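PDB 4F4E: aromatic-amino-acid aminotransferase, which probably catalyses pyridoxal-phosphate-dependent amino-group transfer between aromatic amino acids, such as tyrosine, and 2-oxoglutarate. Local coordinates for residues A[66-70]-A[71-75]; A[152-155]-A[156-160]; A[87-91]-A[92-96]; A[240-243]-A[244-248]; A[296-299]-A[300-304]. All coordinates share one frame; numbering follows the deposited sequence.

Contact 1: residues A[66-70]-A[71-75]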
# COMPACT_ATOMS: atom_id res chain seq x y z
N ILE A 66 -10.97 -6.60 -19.13
CA ILE A 66 -11.28 -5.35 -18.41
C ILE A 66 -11.09 -4.12 -19.28
O ILE A 66 -10.04 -3.96 -19.92
CB ILE A 66 -10.41 -5.28 -17.16
CG1 ILE A 66 -10.84 -6.37 -16.20
CG2 ILE A 66 -10.47 -3.89 -16.50
CD1 ILE A 66 -9.80 -6.74 -15.23
N PRO A 67 -12.08 -3.25 -19.34
CA PRO A 67 -11.92 -2.07 -20.15
C PRO A 67 -10.97 -1.03 -19.58
O PRO A 67 -10.87 -0.84 -18.36
CB PRO A 67 -13.33 -1.49 -20.18
CG PRO A 67 -13.82 -1.77 -18.78
CD PRO A 67 -13.31 -3.18 -18.53
N LEU A 68 -10.29 -0.34 -20.47
CA LEU A 68 -9.56 0.87 -20.07
C LEU A 68 -10.44 2.05 -20.41
O LEU A 68 -10.69 2.32 -21.62
CB LEU A 68 -8.22 1.00 -20.82
CG LEU A 68 -7.33 2.21 -20.52
CD1 LEU A 68 -6.95 2.26 -19.06
CD2 LEU A 68 -6.08 2.27 -21.43
N LEU A 69 -10.87 2.79 -19.39
CA LEU A 69 -11.80 3.89 -19.65
C LEU A 69 -11.17 4.99 -20.49
O LEU A 69 -9.99 5.28 -20.33
CB LEU A 69 -12.33 4.53 -18.36
CG LEU A 69 -13.04 3.64 -17.36
CD1 LEU A 69 -13.76 4.61 -16.42
CD2 LEU A 69 -14.04 2.61 -17.91
N ARG A 70 -11.97 5.65 -21.33
CA ARG A 70 -11.48 6.67 -22.22
C ARG A 70 -10.85 7.84 -21.44
O ARG A 70 -9.79 8.34 -21.79
CB ARG A 70 -12.59 7.17 -23.16
CG ARG A 70 -13.15 6.06 -24.04
CD ARG A 70 -14.30 6.56 -24.91
NE ARG A 70 -15.61 6.63 -24.24
CZ ARG A 70 -16.46 5.63 -24.07
NH1 ARG A 70 -16.18 4.42 -24.51
NH2 ARG A 70 -17.67 5.85 -23.49
N ALA A 71 -11.51 8.25 -20.35
CA ALA A 71 -11.02 9.35 -19.56
C ALA A 71 -9.68 9.02 -18.90
O ALA A 71 -8.82 9.86 -18.79
CB ALA A 71 -12.05 9.76 -18.51
N VAL A 72 -9.47 7.76 -18.58
CA VAL A 72 -8.24 7.31 -17.96
C VAL A 72 -7.12 7.32 -19.01
O VAL A 72 -6.07 7.89 -18.79
CB VAL A 72 -8.41 5.93 -17.32
CG1 VAL A 72 -7.08 5.29 -17.00
CG2 VAL A 72 -9.29 6.03 -16.07
N ARG A 73 -7.39 6.72 -20.15
CA ARG A 73 -6.42 6.72 -21.28
C ARG A 73 -6.02 8.15 -21.61
O ARG A 73 -4.83 8.50 -21.72
CB ARG A 73 -7.04 6.04 -22.50
CG ARG A 73 -6.09 5.86 -23.66
CD ARG A 73 -6.87 5.60 -24.95
NE ARG A 73 -7.78 6.72 -25.21
CZ ARG A 73 -9.10 6.64 -25.46
NH1 ARG A 73 -9.72 5.44 -25.53
NH2 ARG A 73 -9.81 7.76 -25.65
N ASP A 74 -7.03 9.02 -21.73
CA ASP A 74 -6.77 10.42 -22.09
C ASP A 74 -5.94 11.12 -21.06
O ASP A 74 -4.97 11.83 -21.40
CB ASP A 74 -8.06 11.17 -22.36
CG ASP A 74 -8.78 10.66 -23.63
OD1 ASP A 74 -8.14 9.90 -24.37
OD2 ASP A 74 -9.98 10.97 -23.85
N ALA A 75 -6.28 10.93 -19.79
CA ALA A 75 -5.50 11.55 -18.72
C ALA A 75 -4.08 11.05 -18.69
O ALA A 75 -3.14 11.84 -18.43
CB ALA A 75 -6.15 11.32 -17.35
O HOH W 1 -9.50 3.43 -23.84

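Contact 2: residues A[152-155]-A[156-160]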
# COMPACT_ATOMS: atom_id res chain seq x y z
N SER A 152 -21.25 -10.92 3.69
CA SER A 152 -20.53 -9.79 3.17
C SER A 152 -19.27 -10.23 2.42
O SER A 152 -18.71 -11.32 2.66
CB SER A 152 -20.15 -8.83 4.34
OG SER A 152 -19.82 -7.56 3.83
N TRP A 153 -18.82 -9.36 1.52
CA TRP A 153 -17.51 -9.42 0.90
C TRP A 153 -16.52 -10.00 1.88
O TRP A 153 -16.37 -9.50 3.00
CB TRP A 153 -17.14 -7.99 0.49
CG TRP A 153 -15.79 -7.82 -0.17
CD1 TRP A 153 -15.34 -8.37 -1.36
CD2 TRP A 153 -14.69 -6.99 0.33
NE1 TRP A 153 -14.05 -7.96 -1.63
CE2 TRP A 153 -13.61 -7.11 -0.65
CE3 TRP A 153 -14.50 -6.20 1.43
CZ2 TRP A 153 -12.42 -6.46 -0.50
CZ3 TRP A 153 -13.28 -5.53 1.56
CH2 TRP A 153 -12.28 -5.66 0.61
N GLU A 154 -15.90 -11.10 1.47
CA GLU A 154 -15.13 -11.96 2.35
C GLU A 154 -14.03 -11.23 3.15
O GLU A 154 -13.70 -11.62 4.27
CB GLU A 154 -14.49 -13.07 1.51
CG GLU A 154 -13.76 -14.15 2.33
CD GLU A 154 -12.28 -13.84 2.64
OE1 GLU A 154 -11.63 -13.09 1.86
OE2 GLU A 154 -11.78 -14.38 3.69
N ASN A 155 -13.46 -10.19 2.58
CA ASN A 155 -12.34 -9.54 3.20
C ASN A 155 -12.79 -8.60 4.31
O ASN A 155 -11.96 -8.17 5.11
CB ASN A 155 -11.45 -8.85 2.15
CG ASN A 155 -10.01 -8.68 2.59
OD1 ASN A 155 -9.54 -9.45 3.42
ND2 ASN A 155 -9.32 -7.63 2.09
N HIS A 156 -14.09 -8.30 4.47
CA HIS A 156 -14.51 -7.58 5.66
C HIS A 156 -14.17 -8.33 6.94
O HIS A 156 -13.43 -7.82 7.80
CB HIS A 156 -16.01 -7.26 5.66
CG HIS A 156 -16.41 -6.08 4.79
ND1 HIS A 156 -17.64 -5.99 4.22
CD2 HIS A 156 -15.76 -4.90 4.46
CE1 HIS A 156 -17.73 -4.85 3.53
NE2 HIS A 156 -16.59 -4.19 3.68
N ARG A 157 -14.67 -9.54 7.06
CA ARG A 157 -14.38 -10.32 8.26
C ARG A 157 -12.87 -10.51 8.43
O ARG A 157 -12.34 -10.30 9.51
CB ARG A 157 -15.08 -11.68 8.21
CG ARG A 157 -14.81 -12.51 9.48
CD ARG A 157 -15.55 -13.83 9.46
NE ARG A 157 -16.97 -13.59 9.56
CZ ARG A 157 -17.64 -13.42 10.70
NH1 ARG A 157 -17.02 -13.43 11.86
NH2 ARG A 157 -18.95 -13.20 10.66
N ALA A 158 -12.19 -10.89 7.34
CA ALA A 158 -10.76 -11.19 7.40
C ALA A 158 -9.97 -9.96 7.85
O ALA A 158 -9.10 -10.04 8.70
CB ALA A 158 -10.27 -11.69 6.05
N LEU A 159 -10.29 -8.80 7.27
CA LEU A 159 -9.56 -7.57 7.59
C LEU A 159 -9.72 -7.10 9.04
O LEU A 159 -8.75 -6.78 9.72
CB LEU A 159 -9.93 -6.46 6.59
CG LEU A 159 -9.20 -5.13 6.73
CD1 LEU A 159 -9.03 -4.44 5.34
CD2 LEU A 159 -9.91 -4.20 7.72
N PHE A 160 -10.94 -7.08 9.54
CA PHE A 160 -11.18 -6.60 10.87
C PHE A 160 -10.71 -7.61 11.91
O PHE A 160 -10.19 -7.20 12.95
CB PHE A 160 -12.66 -6.23 11.05
CG PHE A 160 -13.00 -4.93 10.39
CD1 PHE A 160 -12.65 -3.75 10.99
CD2 PHE A 160 -13.61 -4.89 9.14
CE1 PHE A 160 -12.94 -2.50 10.39
CE2 PHE A 160 -13.92 -3.67 8.54
CZ PHE A 160 -13.60 -2.48 9.17
O HOH W 2 -16.74 -10.67 5.41

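Contact 3: residues A[87-91]-A[92-96]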
# COMPACT_ATOMS: atom_id res chain seq x y z
N GLY A 87 9.17 12.07 -6.59
CA GLY A 87 9.36 12.15 -5.12
C GLY A 87 8.15 11.67 -4.33
O GLY A 87 7.16 11.25 -4.91
N TYR A 88 8.24 11.68 -2.99
CA TYR A 88 7.20 11.12 -2.17
C TYR A 88 6.00 12.03 -2.13
O TYR A 88 6.16 13.27 -2.08
CB TYR A 88 7.68 10.93 -0.75
CG TYR A 88 8.75 9.88 -0.54
CD1 TYR A 88 8.47 8.55 -0.67
CD2 TYR A 88 10.06 10.24 -0.22
CE1 TYR A 88 9.44 7.58 -0.42
CE2 TYR A 88 11.04 9.28 -0.00
CZ TYR A 88 10.72 7.93 -0.11
OH TYR A 88 11.70 6.94 0.13
N LEU A 89 4.83 11.42 -2.11
CA LEU A 89 3.60 12.12 -1.80
C LEU A 89 3.55 12.36 -0.28
O LEU A 89 4.19 11.61 0.48
CB LEU A 89 2.37 11.32 -2.21
CG LEU A 89 2.12 11.10 -3.70
CD1 LEU A 89 0.81 10.31 -3.90
CD2 LEU A 89 2.11 12.43 -4.44
N PRO A 90 2.73 13.33 0.17
CA PRO A 90 2.37 13.40 1.58
C PRO A 90 1.80 12.08 2.10
O PRO A 90 1.34 11.22 1.31
CB PRO A 90 1.26 14.48 1.59
CG PRO A 90 1.62 15.34 0.46
CD PRO A 90 1.97 14.32 -0.58
N ILE A 91 1.85 11.90 3.44
CA ILE A 91 1.42 10.68 4.07
C ILE A 91 -0.03 10.40 3.71
O ILE A 91 -0.40 9.24 3.44
CB ILE A 91 1.62 10.72 5.60
CG1 ILE A 91 3.12 10.78 5.97
CG2 ILE A 91 0.93 9.52 6.27
CD1 ILE A 91 3.32 11.08 7.47
N ASP A 92 -0.83 11.47 3.64
CA ASP A 92 -2.24 11.35 3.34
C ASP A 92 -2.59 11.56 1.88
O ASP A 92 -3.73 11.78 1.55
CB ASP A 92 -3.08 12.31 4.20
CG ASP A 92 -2.57 13.75 4.18
OD1 ASP A 92 -1.50 14.05 3.62
OD2 ASP A 92 -3.26 14.60 4.81
N GLY A 93 -1.58 11.59 1.04
CA GLY A 93 -1.75 11.55 -0.43
C GLY A 93 -1.86 12.92 -1.06
O GLY A 93 -1.51 13.94 -0.47
N ILE A 94 -2.32 12.93 -2.29
CA ILE A 94 -2.42 14.15 -3.11
C ILE A 94 -3.55 15.00 -2.56
O ILE A 94 -4.68 14.57 -2.51
CB ILE A 94 -2.69 13.81 -4.59
CG1 ILE A 94 -1.54 12.96 -5.15
CG2 ILE A 94 -2.87 15.10 -5.41
CD1 ILE A 94 -1.95 12.16 -6.35
N ALA A 95 -3.25 16.21 -2.10
CA ALA A 95 -4.25 17.01 -1.44
C ALA A 95 -5.47 17.30 -2.33
O ALA A 95 -6.62 17.25 -1.88
CB ALA A 95 -3.62 18.31 -0.96
N ALA A 96 -5.24 17.59 -3.61
CA ALA A 96 -6.34 17.91 -4.52
C ALA A 96 -7.24 16.68 -4.70
O ALA A 96 -8.45 16.83 -4.91
CB ALA A 96 -5.81 18.35 -5.91

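Contact 4: residues A[240-243]-A[244-248]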
# COMPACT_ATOMS: atom_id res chain seq x y z
N PHE A 240 -22.63 2.78 -9.91
CA PHE A 240 -23.18 1.53 -10.49
C PHE A 240 -24.65 1.25 -10.14
O PHE A 240 -25.23 0.26 -10.64
CB PHE A 240 -22.33 0.33 -10.12
CG PHE A 240 -21.01 0.29 -10.83
CD1 PHE A 240 -20.92 -0.23 -12.10
CD2 PHE A 240 -19.88 0.82 -10.25
CE1 PHE A 240 -19.70 -0.28 -12.77
CE2 PHE A 240 -18.68 0.76 -10.90
CZ PHE A 240 -18.59 0.22 -12.17
N GLY A 241 -25.21 2.02 -9.22
CA GLY A 241 -26.55 1.73 -8.71
C GLY A 241 -27.58 2.57 -9.44
O GLY A 241 -28.25 2.09 -10.37
N GLU A 242 -27.72 3.81 -9.04
CA GLU A 242 -28.64 4.71 -9.74
C GLU A 242 -27.91 5.82 -10.50
O GLU A 242 -28.20 6.10 -11.69
CB GLU A 242 -29.62 5.31 -8.75
CG GLU A 242 -30.58 6.32 -9.36
CD GLU A 242 -31.55 5.70 -10.36
OE1 GLU A 242 -31.80 4.45 -10.36
OE2 GLU A 242 -32.11 6.50 -11.16
N SER A 243 -27.04 6.52 -9.81
CA SER A 243 -26.26 7.61 -10.39
C SER A 243 -25.13 7.91 -9.44
O SER A 243 -25.17 7.51 -8.29
CB SER A 243 -27.11 8.87 -10.57
OG SER A 243 -27.56 9.37 -9.31
N ILE A 244 -24.15 8.66 -9.90
CA ILE A 244 -23.04 9.03 -9.01
C ILE A 244 -23.52 9.72 -7.75
O ILE A 244 -23.14 9.31 -6.64
CB ILE A 244 -21.98 9.86 -9.74
CG1 ILE A 244 -21.23 8.97 -10.73
CG2 ILE A 244 -20.99 10.51 -8.79
CD1 ILE A 244 -20.63 9.72 -11.91
N GLU A 245 -24.39 10.72 -7.90
CA GLU A 245 -24.91 11.46 -6.77
C GLU A 245 -25.87 10.62 -5.90
O GLU A 245 -25.73 10.61 -4.69
CB GLU A 245 -25.58 12.79 -7.23
CG GLU A 245 -24.58 13.80 -7.79
CD GLU A 245 -23.56 14.33 -6.74
OE1 GLU A 245 -24.01 15.06 -5.81
OE2 GLU A 245 -22.32 14.02 -6.84
N ALA A 246 -26.80 9.88 -6.51
CA ALA A 246 -27.78 9.12 -5.74
C ALA A 246 -27.09 8.01 -4.95
O ALA A 246 -27.53 7.65 -3.84
CB ALA A 246 -28.87 8.51 -6.64
N ASP A 247 -26.03 7.45 -5.51
CA ASP A 247 -25.36 6.31 -4.87
C ASP A 247 -24.65 6.73 -3.60
O ASP A 247 -24.27 5.85 -2.79
CB ASP A 247 -24.38 5.64 -5.83
CG ASP A 247 -25.07 4.84 -6.94
OD1 ASP A 247 -26.33 4.76 -6.91
OD2 ASP A 247 -24.35 4.26 -7.82
N ALA A 248 -24.37 8.03 -3.46
CA ALA A 248 -23.78 8.61 -2.21
C ALA A 248 -24.81 8.85 -1.11
O ALA A 248 -24.45 9.29 0.00
CB ALA A 248 -23.03 9.91 -2.50

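Contact 5: residues A[296-299]-A[300-304]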
# COMPACT_ATOMS: atom_id res chain seq x y z
N SER A 296 -3.74 13.63 12.53
CA SER A 296 -2.41 13.47 13.01
C SER A 296 -2.14 12.03 13.44
O SER A 296 -1.02 11.51 13.30
CB SER A 296 -2.08 14.47 14.16
OG SER A 296 -2.61 14.08 15.43
N GLN A 297 -3.17 11.39 13.95
CA GLN A 297 -3.06 10.00 14.37
C GLN A 297 -3.19 9.06 13.18
O GLN A 297 -2.51 8.04 13.11
CB GLN A 297 -4.10 9.67 15.46
CG GLN A 297 -3.85 10.41 16.77
CD GLN A 297 -2.46 10.22 17.36
OE1 GLN A 297 -1.84 9.15 17.22
NE2 GLN A 297 -1.97 11.25 18.04
N LEU A 298 -4.02 9.42 12.22
CA LEU A 298 -4.15 8.61 11.00
C LEU A 298 -2.84 8.56 10.22
O LEU A 298 -2.46 7.54 9.67
CB LEU A 298 -5.29 9.12 10.13
CG LEU A 298 -5.75 8.27 8.98
CD1 LEU A 298 -6.25 6.91 9.51
CD2 LEU A 298 -6.87 9.09 8.30
N LYS A 299 -2.15 9.68 10.20
CA LYS A 299 -0.82 9.74 9.59
C LYS A 299 0.16 8.77 10.23
O LYS A 299 0.94 8.17 9.50
CB LYS A 299 -0.27 11.16 9.55
CG LYS A 299 -0.99 12.03 8.53
CD LYS A 299 -0.40 13.43 8.52
CE LYS A 299 -1.01 14.34 7.48
NZ LYS A 299 -0.50 15.73 7.71
N ARG A 300 0.11 8.58 11.55
CA ARG A 300 0.99 7.61 12.18
C ARG A 300 0.71 6.20 11.72
O ARG A 300 1.62 5.44 11.46
CB ARG A 300 0.93 7.65 13.70
CG ARG A 300 1.38 8.99 14.26
CD ARG A 300 1.18 9.02 15.78
NE ARG A 300 1.84 7.87 16.34
CZ ARG A 300 1.56 7.32 17.51
NH1 ARG A 300 0.60 7.81 18.29
NH2 ARG A 300 2.24 6.24 17.88
N VAL A 301 -0.58 5.87 11.63
CA VAL A 301 -1.02 4.55 11.23
C VAL A 301 -0.65 4.23 9.76
O VAL A 301 -0.30 3.12 9.42
CB VAL A 301 -2.55 4.47 11.47
CG1 VAL A 301 -3.19 3.41 10.67
CG2 VAL A 301 -2.83 4.31 12.98
N ILE A 302 -0.70 5.25 8.90
CA ILE A 302 -0.26 5.08 7.51
C ILE A 302 1.27 4.96 7.45
O ILE A 302 1.82 4.11 6.77
CB ILE A 302 -0.67 6.32 6.68
CG1 ILE A 302 -2.18 6.33 6.47
CG2 ILE A 302 0.02 6.33 5.33
CD1 ILE A 302 -2.69 7.77 6.13
N ARG A 303 1.96 5.84 8.17
CA ARG A 303 3.39 5.96 7.97
C ARG A 303 4.07 4.66 8.38
O ARG A 303 5.05 4.29 7.75
CB ARG A 303 3.99 7.14 8.78
CG ARG A 303 5.48 7.20 8.66
CD ARG A 303 6.09 8.61 8.67
NE ARG A 303 7.51 8.51 9.03
CZ ARG A 303 8.49 8.04 8.27
NH1 ARG A 303 8.28 7.60 7.02
NH2 ARG A 303 9.73 8.01 8.76
N THR A 304 3.58 4.02 9.45
CA THR A 304 4.18 2.78 9.92
C THR A 304 3.70 1.52 9.18
O THR A 304 3.96 0.39 9.62
CB THR A 304 3.95 2.60 11.43
OG1 THR A 304 2.55 2.65 11.69
CG2 THR A 304 4.65 3.75 12.20

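Contact 1: residues A[66-70]-A[71-75]
Leu69 O is the first acceptor in the i to i+4 bonding of helix 70-81, taking Arg73 N at 3.0 Å in a nearly straight bond (175° at the hydrogen) and Val72 N weakly, while Arg70 O receives Asp74 N at 2.8 Å. Just before the helix, Leu68 spreads its two methyls along the first turn: CD1 meets Val72 CG1 at 3.7 Å, and CD2 reaches CB of Arg73 at 4.0 Å. A branched apolar chain suits this place because one methyl can serve each neighbour. The arrangement is a helix start with an apolar residue, Leu69, in the N-cap position. The side chain of Leu69 offers no acceptor to the first turn, and help comes from helix 324-354, where Glu333 accepts a hydrogen bond from Arg70 N. That side chain packs on Met337 and Glu333, and its CB touches Val72 CG2. Arg73 folds back over the start of the helix, its chain bent at chi3 (59°), and lays one guanidinium face over Arg70 CA, which stands 3.6 Å above the plane near the rim. Its NH2 forms a salt bridge with Asp74 OD1 at 3.0 Å. A water donates to Leu68 O at 2.8 Å and is met weakly by Arg73 NH1. The Arg70 guanidinium makes a salt bridge with Glu336, while Leu68 packs on Gly83 of the second subunit.

Contact 2: residues A[152-155]-A[156-160]
Ser152 OG and His156 ND1 share a short hydrogen bond of 2.7 Å where strand 146-150 passes into helix 154-162, the helix of a beta-alpha-beta unit of this aminotransferase. Serine suits the spot because its hydroxyl can serve two rings: OG also bonds His201 NE2. The other nitrogen of His156, NE2, bonds Asp234; as in relatives, where an aspartate at the equivalent place pairs with the cofactor's pyridine nitrogen, the histidine is probably second-shell support. Its ring is further fixed by a T-shaped stack, the six-membered ring of Trp153 presenting its edge to the imidazole face with planes at 86° and CE3 3.5 Å above it. Trp153 O is satisfied twice, by His156 N at 3.0 Å and by a water at 2.7 Å that in turn accepts from Arg157 N, an amide of the first turn. Glu154 O takes Ala158 N only weakly, whereas Asn155 O receives Leu159 N firmly at 2.8 Å. The side chain of Asn155 faces the dimer interface, where ND2 donates to Arg303 O of the second subunit. Its OD1, in contrast, rests against the small methyl of Ala158, 3.5 Å from CB.

Contact 3: residues A[87-91]-A[92-96]
The pyrrolidine ring of Pro90 has Gly93 O above one side, offset toward CB, CG and CD, 3.5 Å from CD. Asp92 comes from the same side, its OD1 lying 3.5 Å from Pro90 CB. Both contacts follow from the type I beta turn that runs from Pro90 to Gly93 and brings the chain round toward helix 95-106. Gly93 N closes the turn on Pro90 O at 3.0 Å, with the donor standing well above the carbonyl plane rather than on a lone pair. Each residue type fits its position: proline holds the entering chain stiff, aspartate is common at the third place of a type I turn, where a chi1 of 50° brings OD1 of Asp92 to Pro90, and Gly93 leaves with a positive phi of 91° that is easy for a residue lacking a side chain. Ile91, at the second place, packs on Lys299 and Ile302 of helix 288-303. Beyond the turn, Ile94 holds the N-cap position of helix 95-106; its side chain is apolar, and its backbone N donates to Gln122 OE1. Upstream, Tyr88 reaches the second subunit, where its OH bonds the lysine-linked pyridoxal phosphate, so the loop lies beside the neighbouring active site. The arms of the turn are joined by an apolar contact: both methyls of Leu89 converge on Ile94 CG1, CD1 and CD2 each 3.8 Å from it.

Contact 4: residues A[240-243]-A[244-248]
Both oxygens of the buried Asp247 carboxylate are gripped by amides of the preceding loop. OD1 takes Glu242 N at 2.7 Å on its syn lone pair, in a bond that is practically straight (179°), and receives a weak second bond from Ser243 N. OD2 takes Gly241 N at 2.8 Å, also on the syn side though somewhat out of the carboxylate plane, and Gly239 N as well. Gly241 suits its place because a CB there would point at the carboxylate and clash with Asp247 OD1. Aspartate is apt because it is short and its two acceptors can meet consecutive amides; the gathered N-H groups would be expected to favour its ionised form. With CG beside its own backbone N (chi1 -73°), the group folds back toward the loop. Ser243 makes two further bonds. Its OG, held between the backbone N and the carbonyl carbon (chi1 63°), accepts Ala246 N at 2.9 Å, and its carbonyl O accepts Asp247 N at 2.9 Å. The first bond also draws Ala246 CB to a tight 3.1 Å from Ser243 OG, a place that suits a small side chain. The carboxylate of Glu242 goes to Arg342 of helix 324-354. Ser243 thus forms an ST motif opening a helix-like turn, with Asp247 tying that turn to the amides just before it, all within the loop between strand 230-235 and helix 249-256.

Contact 5: residues A[296-299]-A[300-304]
Gln297 and Arg300 lie side by side on helix 288-303 and point the same way, with amide and guanidinium planes turned 84° from each other. Despite that near-perpendicular setting they are joined: Arg300 NH1 donates to Gln297 OE1 at 3.0 Å, lying in the amide carbonyl plane on a lone pair, although OE1 is tilted from the guanidinium plane and the bond is bent. Bends at chi2 of Gln297 (-55°) and chi3 of Arg300 (54°) make the meeting possible. Glutamine suits the place because its amide works in two directions, OE1 toward the arginine and NE2 toward Glu29 O of the second subunit. Elsewhere on the helix, Leu298 and Ile302 form an apolar pair one turn apart, CG to CD1 at 4.2 Å, and both rest on Ala121 of strand 118-124. Ile302 CG1 lies 3.4 Å from Leu298 O, the carbonyl that accepts Ile302 N at 3.0 Å. As the helix ends, Arg300 O is taken from opposite faces of its plane by Thr304 N at 3.1 Å and Thr304 OG1 at 2.9 Å; threonine suits the place because its hydroxyl adds a second donor beside its amide. Arg303 sends its guanidinium to Glu154 of the second subunit. The chemistry implies a two-sided helix: apolar residues press on strand 118-124 and helix 125-140 of their own subunit, while polar and charged groups bind the partner subunit.

How the contacts relate
All five contacts are local, but their settings differ. Contacts 1, 2, 4 and 5 are partly buried, whereas contact 3 is at the surface. Contact 2, in the beta-alpha-beta unit, relies on histidine and aromatic pairing; contact 4, the one that meets no other subunit, relies on a carboxylate holding amides. Contacts 1 and 3 both lead into helices with apolar residues at the N-cap position, and contact 5 ends one. Contacts 3 and 5 touch, Ile91 CG2 lying 3.5 Å from Ile302 CG2. Across the dimer, contact 5 of one subunit meets contact 2 of the other through Arg303. Within one subunit, contacts 1 and 4 both pack on helix 324-354.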